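Local coordinates for protein transcriptional regulator, putative, Mar family (Thermotoga maritima, PDB 2ETH) that probably binds DNA as a dimeric transcription factor of the MarR family, at residues S30-S35 / E120-S125. Sequence-based numbering, arbitrary orientation.
Sequences SSYLPS and ESLLKS
Where helix 15-30 ends, a type I beta turn from S30 to L33 redirects the chain along helix 106-127, and a weak backbone hydrogen bond from L33 N to S30 O (3.3 Å) closes it. Y32 follows in the turn, its CG beside the backbone N and anti to the carbonyl carbon (chi1 -66°). This torsion sends the ring along the helix, with CD1 4.2 Å from S125 CB, while the side chain of L122 crosses that of Y32 at about a right angle and sets its CD1 branch beside the ring, 4.1 Å from Y32 CG. Y32 O faces the helix backbone and receives a CH···O contact from L122 CA (3.5 Å). L33 extends with CG anti to its backbone N, so that its CD1 meets L122 CD2 at 3.7 Å, the two leucines crossing obliquely. P34 brings CG and CD of its ring to S121, CD lying 3.8 Å from S121 OG. Within the helix, S121 O accepts from both S125 N and S125 OG, the hydroxyl lying above the carbonyl plane. With Y32 also packing on L149 of the second subunit, this surface contact joins an interhelical loop to the long helix beside the helical dimer interface characteristic of MarR-type winged-helix proteins.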
loop_
_atom_site.group_PDB
_atom_site.type_symbol
_atom_site.label_atom_id
_atom_site.label_comp_id
_atom_site.label_asym_id
_atom_site.label_seq_id
_atom_site.Cartn_x
_atom_site.Cartn_y
_atom_site.Cartn_z
ATOM N N SER A 30 -3.647 -7.091 7.023
ATOM C CA SER A 30 -4.712 -7.439 6.073
ATOM C C SER A 30 -5.851 -8.205 6.746
ATOM O O SER A 30 -7.028 -7.940 6.498
ATOM C CB SER A 30 -4.173 -8.304 4.946
ATOM O OG SER A 30 -5.169 -8.452 3.959
ATOM N N SER A 31 -5.483 -9.145 7.612
ATOM C CA SER A 31 -6.444 -10.000 8.283
ATOM C C SER A 31 -7.185 -9.261 9.386
ATOM O O SER A 31 -8.152 -9.794 9.924
ATOM C CB SER A 31 -5.751 -11.267 8.840
ATOM O OG SER A 31 -4.526 -10.970 9.498
ATOM N N TYR A 32 -6.735 -8.050 9.721
ATOM C CA TYR A 32 -7.371 -7.216 10.764
ATOM C C TYR A 32 -8.263 -6.101 10.199
ATOM O O TYR A 32 -8.949 -5.415 10.964
ATOM C CB TYR A 32 -6.294 -6.562 11.632
ATOM C CG TYR A 32 -5.449 -7.501 12.470
ATOM C CD1 TYR A 32 -6.030 -8.531 13.205
ATOM C CD2 TYR A 32 -4.068 -7.319 12.571
ATOM C CE1 TYR A 32 -5.268 -9.368 13.979
ATOM C CE2 TYR A 32 -3.294 -8.147 13.353
ATOM C CZ TYR A 32 -3.900 -9.173 14.055
ATOM O OH TYR A 32 -3.147 -10.024 14.839
ATOM N N LEU A 33 -8.247 -5.949 8.867
ATOM C CA LEU A 33 -8.844 -4.825 8.143
ATOM C C LEU A 33 -9.977 -5.326 7.241
ATOM O O LEU A 33 -9.730 -5.966 6.218
ATOM C CB LEU A 33 -7.763 -4.155 7.281
ATOM C CG LEU A 33 -8.039 -2.867 6.479
ATOM C CD1 LEU A 33 -8.132 -1.660 7.385
ATOM C CD2 LEU A 33 -6.944 -2.636 5.423
ATOM N N PRO A 34 -11.229 -5.034 7.605
ATOM C CA PRO A 34 -12.367 -5.434 6.761
ATOM C C PRO A 34 -12.200 -5.051 5.267
ATOM O O PRO A 34 -11.665 -3.973 4.941
ATOM C CB PRO A 34 -13.548 -4.669 7.369
ATOM C CG PRO A 34 -13.137 -4.369 8.773
ATOM C CD PRO A 34 -11.646 -4.294 8.808
ATOM N N SER A 35 -12.675 -5.920 4.377
ATOM C CA SER A 35 -12.505 -5.717 2.936
ATOM C C SER A 35 -13.495 -4.694 2.370
ATOM O O SER A 35 -14.366 -4.192 3.087
ATOM C CB SER A 35 -12.609 -7.055 2.194
ATOM O OG SER A 35 -13.955 -7.516 2.095
ATOM N N GLU A 120 -10.167 2.257 11.442
ATOM C CA GLU A 120 -10.428 2.359 12.852
ATOM C C GLU A 120 -10.555 0.990 13.545
ATOM O O GLU A 120 -9.981 0.773 14.630
ATOM C CB GLU A 120 -11.679 3.170 13.075
ATOM C CG GLU A 120 -11.657 3.783 14.409
ATOM C CD GLU A 120 -12.837 4.655 14.663
ATOM O OE1 GLU A 120 -13.710 4.758 13.739
ATOM O OE2 GLU A 120 -12.883 5.217 15.794
ATOM N N SER A 121 -11.304 0.101 12.914
ATOM C CA SER A 121 -11.356 -1.309 13.267
ATOM C C SER A 121 -9.981 -2.037 13.349
ATOM O O SER A 121 -9.673 -2.680 14.346
ATOM C CB SER A 121 -12.257 -2.018 12.257
ATOM O OG SER A 121 -12.210 -3.405 12.466
ATOM N N LEU A 122 -9.154 -1.937 12.314
ATOM C CA LEU A 122 -7.781 -2.451 12.372
ATOM C C LEU A 122 -6.968 -1.852 13.563
ATOM O O LEU A 122 -6.232 -2.544 14.253
ATOM C CB LEU A 122 -7.101 -2.115 11.048
ATOM C CG LEU A 122 -5.577 -2.209 10.933
ATOM C CD1 LEU A 122 -5.162 -3.625 11.180
ATOM C CD2 LEU A 122 -5.104 -1.718 9.555
ATOM N N LEU A 123 -7.090 -0.556 13.759
ATOM C CA LEU A 123 -6.445 0.184 14.849
ATOM C C LEU A 123 -6.887 -0.372 16.215
ATOM O O LEU A 123 -6.070 -0.638 17.059
ATOM C CB LEU A 123 -6.875 1.650 14.757
ATOM C CG LEU A 123 -5.922 2.828 14.916
ATOM C CD1 LEU A 123 -6.706 3.927 15.638
ATOM C CD2 LEU A 123 -4.625 2.492 15.698
ATOM N N LYS A 124 -8.190 -0.564 16.404
ATOM C CA LYS A 124 -8.698 -1.145 17.627
ATOM C C LYS A 124 -8.098 -2.555 17.832
ATOM O O LYS A 124 -7.550 -2.828 18.872
ATOM C CB LYS A 124 -10.227 -1.167 17.635
ATOM N N SER A 125 -8.188 -3.427 16.831
ATOM C CA SER A 125 -7.509 -4.728 16.860
ATOM C C SER A 125 -6.027 -4.706 17.185
ATOM O O SER A 125 -5.544 -5.569 17.881
ATOM C CB SER A 125 -7.648 -5.403 15.508
ATOM O OG SER A 125 -8.985 -5.689 15.274
#